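Putative NAD(P)H-flavin oxidoreductase (Streptococcus pyogenes serotype M1, PDB 2HAY) binds flavin mononucleotide and probably acts as an NAD(P)H-dependent oxidoreductase of the nitroreductase family. Local coordinates at residues 88-93 / 193-198; 49-54 / 142-147. One frame throughout, in Å; residues are numbered along the deposited sequence.

Interaction 1: residues 88-93 / 193-198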
loop_
_atom_site.group_PDB
_atom_site.type_symbol
_atom_site.label_atom_id
_atom_site.label_comp_id
_atom_site.label_asym_id
_atom_site.label_seq_id
_atom_site.Cartn_x
_atom_site.Cartn_y
_atom_site.Cartn_z
ATOM N N LEU B 88 10.596 4.867 4.173
ATOM C CA LEU B 88 9.235 4.720 4.736
ATOM C C LEU B 88 9.378 3.937 6.029
ATOM O O LEU B 88 9.856 2.799 6.032
ATOM C CB LEU B 88 8.294 4.011 3.756
ATOM C CG LEU B 88 7.950 4.766 2.475
ATOM C CD1 LEU B 88 9.091 4.686 1.412
ATOM C CD2 LEU B 88 6.646 4.240 1.926
ATOM N N ILE B 89 9.039 4.588 7.138
ATOM C CA ILE B 89 9.252 4.036 8.484
ATOM C C ILE B 89 7.899 3.718 9.109
ATOM O O ILE B 89 6.970 4.554 9.038
ATOM C CB ILE B 89 10.020 5.059 9.396
ATOM C CG1 ILE B 89 11.284 5.626 8.729
ATOM C CG2 ILE B 89 10.302 4.491 10.815
ATOM C CD1 ILE B 89 12.267 4.605 8.188
ATOM N N ALA B 90 7.757 2.517 9.687
ATOM C CA ALA B 90 6.513 2.168 10.404
ATOM C C ALA B 90 6.704 2.000 11.932
ATOM O O ALA B 90 7.770 1.549 12.385
ATOM C CB ALA B 90 5.887 0.930 9.805
ATOM N N GLU B 91 5.663 2.335 12.708
ATOM C CA GLU B 91 5.690 2.209 14.184
ATOM C C GLU B 91 5.610 0.749 14.649
ATOM O O GLU B 91 4.852 -0.038 14.076
ATOM C CB GLU B 91 4.499 2.935 14.789
ATOM C CG GLU B 91 4.801 4.278 15.342
ATOM C CD GLU B 91 3.545 5.105 15.711
ATOM O OE1 GLU B 91 2.514 4.522 16.111
ATOM O OE2 GLU B 91 3.603 6.361 15.600
ATOM N N LYS B 92 6.368 0.409 15.688
ATOM C CA LYS B 92 6.266 -0.903 16.336
ATOM C C LYS B 92 5.297 -0.819 17.489
ATOM O O LYS B 92 5.004 0.268 17.992
ATOM C CB LYS B 92 7.636 -1.350 16.884
ATOM C CG LYS B 92 8.684 -1.578 15.784
ATOM C CD LYS B 92 10.005 -1.999 16.398
ATOM C CE LYS B 92 10.964 -2.581 15.336
ATOM N NZ LYS B 92 12.326 -2.796 15.942
ATOM N N HIS B 93 4.803 -1.966 17.912
ATOM C CA HIS B 93 4.024 -2.031 19.152
ATOM C C HIS B 93 2.748 -1.191 19.191
ATOM O O HIS B 93 2.344 -0.675 20.237
ATOM C CB HIS B 93 4.937 -1.716 20.333
ATOM C CG HIS B 93 6.080 -2.668 20.448
ATOM N ND1 HIS B 93 5.901 -4.014 20.721
ATOM C CD2 HIS B 93 7.413 -2.477 20.327
ATOM C CE1 HIS B 93 7.083 -4.605 20.771
ATOM N NE2 HIS B 93 8.015 -3.698 20.524
ATOM N N GLY B 193 10.668 0.754 12.709
ATOM C CA GLY B 193 11.515 0.003 11.784
ATOM C C GLY B 193 11.203 0.413 10.345
ATOM O O GLY B 193 10.108 0.890 10.024
ATOM N N ILE B 194 12.179 0.258 9.477
ATOM C CA ILE B 194 11.964 0.595 8.090
ATOM C C ILE B 194 10.972 -0.401 7.447
ATOM O O ILE B 194 11.020 -1.601 7.737
ATOM C CB ILE B 194 13.330 0.684 7.317
ATOM C CG1 ILE B 194 13.120 1.335 5.935
ATOM C CG2 ILE B 194 14.060 -0.690 7.255
ATOM C CD1 ILE B 194 14.418 1.822 5.283
ATOM N N ALA B 195 10.078 0.122 6.600
ATOM C CA ALA B 195 9.117 -0.669 5.845
ATOM C C ALA B 195 9.612 -0.885 4.407
ATOM O O ALA B 195 9.533 -2.003 3.849
ATOM C CB ALA B 195 7.751 0.029 5.856
ATOM N N SER B 196 10.123 0.187 3.816
ATOM C CA SER B 196 10.620 0.151 2.446
ATOM C C SER B 196 11.403 1.448 2.122
ATOM O O SER B 196 11.520 2.350 2.966
ATOM C CB SER B 196 9.430 -0.046 1.471
ATOM O OG SER B 196 8.601 1.090 1.484
HETATM N N MSE B 197 11.933 1.532 0.910
HETATM C CA MSE B 197 12.545 2.758 0.418
HETATM C C MSE B 197 11.916 3.122 -0.928
HETATM O O MSE B 197 11.358 2.264 -1.612
HETATM C CB MSE B 197 14.056 2.560 0.223
HETATM C CG MSE B 197 14.831 2.051 1.424
HETATM SE SE MSE B 197 16.676 1.519 0.877
HETATM C CE MSE B 197 17.260 0.727 2.518
ATOM N N LEU B 198 12.024 4.385 -1.311
ATOM C CA LEU B 198 11.545 4.845 -2.603
ATOM C C LEU B 198 12.604 5.778 -3.196
ATOM O O LEU B 198 12.920 6.795 -2.600
ATOM C CB LEU B 198 10.218 5.609 -2.426
ATOM C CG LEU B 198 9.562 6.191 -3.678
ATOM C CD1 LEU B 198 9.117 5.067 -4.636
ATOM C CD2 LEU B 198 8.381 7.028 -3.239
#
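L88 lies against S196 across two antiparallel strands, joined at a classic beta bulge in which A195 and S196 both face L88. The two are the inner strands of the antiparallel sheet of this nitroreductase-family chain. The L88 side chain lies along one side of OG of S196. CB, CD1 and CD2 all approach OG, and CD1 is nearest at 3.6 Å. S196 chi1 of 67° sets OG between its backbone N and carbonyl carbon, close to this leucine. CD1 of L88 also reaches CB of L198 at 4.1 Å.

I89 and I194 occupy the other face of the sheet as a non-hydrogen-bonded pair. Their side chains cross obliquely, with CD1 of I89 4.1 Å from CG1 of I194. On the L88 face, A90 and A195 make a looser contact between their CB atoms. Helix 137-162 covers that face, with M155 on L88 and T148 on A195. F172 and helix 174-183 pack on I194 from the opposite face.

A90 and G193 exchange two backbone bonds beyond the bulge. At the bulge itself, O of L88 takes a short bond from N of A195 at 2.7 Å and a weak one from N of S196 at 3.4 Å.

Interaction 2: residues 49-54 / 142-147. With FMN (flavin mononucleotide), chain F.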
loop_
_atom_site.group_PDB
_atom_site.type_symbol
_atom_site.label_atom_id
_atom_site.label_comp_id
_atom_site.label_asym_id
_atom_site.label_seq_id
_atom_site.Cartn_x
_atom_site.Cartn_y
_atom_site.Cartn_z
ATOM N N ILE B 49 -7.578 2.983 11.051
ATOM C CA ILE B 49 -7.990 3.676 12.259
ATOM C C ILE B 49 -7.346 5.060 12.481
ATOM O O ILE B 49 -7.322 5.555 13.597
ATOM C CB ILE B 49 -7.930 2.750 13.560
ATOM C CG1 ILE B 49 -6.500 2.465 14.024
ATOM C CG2 ILE B 49 -8.728 1.444 13.379
ATOM C CD1 ILE B 49 -6.453 1.814 15.404
ATOM N N GLY B 50 -6.834 5.685 11.429
ATOM C CA GLY B 50 -6.259 7.042 11.560
ATOM C C GLY B 50 -4.996 7.101 12.425
ATOM O O GLY B 50 -4.660 8.144 12.978
ATOM N N LEU B 51 -4.314 5.971 12.559
ATOM C CA LEU B 51 -3.167 5.858 13.448
ATOM C C LEU B 51 -1.976 6.697 12.963
ATOM O O LEU B 51 -1.284 7.296 13.775
ATOM C CB LEU B 51 -2.724 4.391 13.578
ATOM C CG LEU B 51 -1.564 4.188 14.580
ATOM C CD1 LEU B 51 -1.981 4.599 15.992
ATOM C CD2 LEU B 51 -1.134 2.746 14.566
ATOM N N GLU B 52 -1.724 6.702 11.648
ATOM C CA GLU B 52 -0.568 7.421 11.090
ATOM C C GLU B 52 0.726 7.008 11.814
ATOM O O GLU B 52 1.569 7.862 12.157
ATOM C CB GLU B 52 -0.759 8.944 11.180
ATOM C CG GLU B 52 -2.028 9.473 10.588
ATOM C CD GLU B 52 -2.254 10.907 10.984
ATOM O OE1 GLU B 52 -3.222 11.193 11.745
ATOM O OE2 GLU B 52 -1.443 11.753 10.562
ATOM N N GLY B 53 0.877 5.705 12.034
ATOM C CA GLY B 53 2.071 5.156 12.666
ATOM C C GLY B 53 3.174 5.016 11.646
ATOM O O GLY B 53 3.617 3.908 11.307
ATOM N N TRP B 54 3.616 6.148 11.117
ATOM C CA TRP B 54 4.568 6.115 10.000
ATOM C C TRP B 54 5.343 7.412 9.968
ATOM O O TRP B 54 4.897 8.433 10.553
ATOM C CB TRP B 54 3.833 5.903 8.660
ATOM C CG TRP B 54 2.695 6.904 8.343
ATOM C CD1 TRP B 54 2.565 8.201 8.817
ATOM C CD2 TRP B 54 1.580 6.690 7.465
ATOM N NE1 TRP B 54 1.453 8.788 8.279
ATOM C CE2 TRP B 54 0.821 7.891 7.455
ATOM C CE3 TRP B 54 1.149 5.602 6.680
ATOM C CZ2 TRP B 54 -0.347 8.037 6.704
ATOM C CZ3 TRP B 54 -0.023 5.746 5.928
ATOM C CH2 TRP B 54 -0.752 6.966 5.937
ATOM N N ASP B 142 3.982 -5.479 10.898
ATOM C CA ASP B 142 3.645 -5.704 9.492
ATOM C C ASP B 142 2.327 -4.993 9.167
ATOM O O ASP B 142 2.155 -4.466 8.071
ATOM C CB ASP B 142 3.623 -7.200 9.162
ATOM C CG ASP B 142 5.019 -7.755 8.849
ATOM O OD1 ASP B 142 5.907 -6.987 8.422
ATOM O OD2 ASP B 142 5.240 -8.974 8.987
ATOM N N TRP B 143 1.435 -4.895 10.154
ATOM C CA TRP B 143 0.229 -4.120 9.981
ATOM C C TRP B 143 0.446 -2.619 9.783
ATOM O O TRP B 143 -0.140 -2.021 8.864
ATOM C CB TRP B 143 -0.721 -4.386 11.136
ATOM C CG TRP B 143 -1.944 -3.545 11.138
ATOM C CD1 TRP B 143 -2.963 -3.558 10.218
ATOM C CD2 TRP B 143 -2.301 -2.562 12.124
ATOM N NE1 TRP B 143 -3.946 -2.666 10.586
ATOM C CE2 TRP B 143 -3.569 -2.035 11.746
ATOM C CE3 TRP B 143 -1.688 -2.095 13.298
ATOM C CZ2 TRP B 143 -4.232 -1.035 12.495
ATOM C CZ3 TRP B 143 -2.346 -1.107 14.047
ATOM C CH2 TRP B 143 -3.612 -0.586 13.633
ATOM N N THR B 144 1.273 -1.986 10.613
ATOM C CA THR B 144 1.606 -0.587 10.335
ATOM C C THR B 144 2.413 -0.415 9.052
ATOM O O THR B 144 2.219 0.580 8.306
ATOM C CB THR B 144 2.319 0.115 11.523
ATOM O OG1 THR B 144 3.520 -0.604 11.831
ATOM C CG2 THR B 144 1.416 0.108 12.740
ATOM N N ALA B 145 3.330 -1.365 8.799
ATOM C CA ALA B 145 4.097 -1.365 7.552
ATOM C C ALA B 145 3.156 -1.403 6.329
ATOM O O ALA B 145 3.395 -0.675 5.338
ATOM C CB ALA B 145 5.130 -2.491 7.520
ATOM N N LYS B 146 2.062 -2.175 6.409
ATOM C CA LYS B 146 1.060 -2.206 5.315
ATOM C C LYS B 146 0.529 -0.831 5.002
ATOM O O LYS B 146 0.374 -0.485 3.817
ATOM C CB LYS B 146 -0.126 -3.098 5.629
ATOM C CG LYS B 146 0.160 -4.590 5.586
ATOM C CD LYS B 146 -1.018 -5.390 6.075
ATOM C CE LYS B 146 -0.649 -6.852 6.146
ATOM N NZ LYS B 146 -1.773 -7.675 6.688
ATOM N N GLN B 147 0.217 -0.046 6.044
ATOM C CA GLN B 147 -0.311 1.312 5.815
ATOM C C GLN B 147 0.638 2.170 4.964
ATOM O O GLN B 147 0.203 2.958 4.112
ATOM C CB GLN B 147 -0.669 2.039 7.128
ATOM C CG GLN B 147 -1.454 1.198 8.186
ATOM C CD GLN B 147 -2.646 0.483 7.621
ATOM O OE1 GLN B 147 -3.553 1.099 7.060
ATOM N NE2 GLN B 147 -2.657 -0.838 7.769
HETATM N N1 FMN F . -13.022 3.421 7.584
HETATM C C2 FMN F . -14.133 2.687 7.988
HETATM O O2 FMN F . -15.221 3.237 8.225
HETATM N N3 FMN F . -14.049 1.317 8.149
HETATM C C4 FMN F . -12.870 0.618 7.935
HETATM O O4 FMN F . -12.677 -0.425 8.578
HETATM C C4A FMN F . -11.741 1.344 7.515
HETATM N N5 FMN F . -10.531 0.657 7.296
HETATM C C5A FMN F . -9.391 1.325 6.843
HETATM C C6 FMN F . -8.227 0.612 6.581
HETATM C C7 FMN F . -7.072 1.253 6.138
HETATM C C7M FMN F . -6.105 0.431 5.309
HETATM C C8 FMN F . -7.109 2.651 5.962
HETATM C C8M FMN F . -6.176 3.260 4.963
HETATM C C9 FMN F . -8.282 3.371 6.236
HETATM C C9A FMN F . -9.441 2.716 6.663
HETATM N N10 FMN F . -10.648 3.421 6.903
HETATM C C10 FMN F . -11.811 2.749 7.329
HETATM C "C1'" FMN F . -10.610 4.923 6.924
HETATM C "C2'" FMN F . -9.812 5.511 8.101
HETATM O "O2'" FMN F . -10.560 5.472 9.308
HETATM C "C3'" FMN F . -9.453 6.950 7.719
HETATM O "O3'" FMN F . -8.565 6.852 6.633
HETATM C "C4'" FMN F . -8.829 7.840 8.807
HETATM O "O4'" FMN F . -9.762 8.147 9.829
HETATM C "C5'" FMN F . -8.262 9.123 8.168
HETATM O "O5'" FMN F . -9.277 10.013 7.701
HETATM P P FMN F . -9.605 10.352 6.145
HETATM O O1P FMN F . -11.097 10.485 6.006
HETATM O O2P FMN F . -9.103 9.314 5.180
HETATM O O3P FMN F . -8.984 11.649 5.780
HETATM O O HOH W 1 1.672 3.015 9.468
#
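L51 and W143 both carry CG anti to the backbone N (chi1 -176° and 174°), and CD2 of L51 comes 4.1 Å from CZ3 of W143. The two side chains cross obliquely. The same methyl touches CG2 of T144. I49 reaches the indole from another direction. Its CD1 lies at the ring edge, near the ring plane, 4.1 Å from CH2 of W143, and the two side chains cross at about a right angle.

W54 meets the next turn of the helix. Its ring edge points at the Q147 backbone: O of Q147 lies near the ring plane, 3.3 Å from CZ3 of W54. CA of E52 covers part of one ring face, toward the rim.

G53 is the centre of an inverse gamma turn. A water donates to O of T144 at 2.8 Å and, more weakly, to O of G53. It joins the turn to the helix.

The Q147 side chain bends at chi2 and turns back on its own helix. NE2 donates to O of W143 at 3.0 Å, with the acceptor nearly in the amide plane. NE2 also bonds E170 of the second subunit, while OE1 accepts from N of S48. These partners fix the amide rotation. OE1 then lies 3.2 Å from C7M of FMN, at the dimethylbenzene end of the flavin. CA of G50 lies near C4' of the ribityl chain, so both segments line the pocket.

The 49-54 loop runs from helix 32-43 toward strand 54-59. Helix 99-106 packs on I49 and L51, and helix 116-130 packs on I49 and W143. The contact joins the loop to helix 137-162, with helices 99-106 and 116-130 touching its side chains.

The centres of interactions 1 and 2 are about 9 Å apart, and the two contacts touch directly. Along the chain their segments alternate: 49-54, 88-93, 142-147, 193-198. Strand 84-91 and helix 137-162 link them. E91 touches both segments of interaction 2: its O bonds OG1 of T144 on the helix, and its N bonds O of G53 in the loop. Interaction 1 joins the two inner strands of the sheet, and interaction 2 ties the loop entering outer strand 54-59 to the helix over that sheet. Together they connect the sheet core to part of the pocket of an FMN that is also hydrogen-bonded by the second subunit.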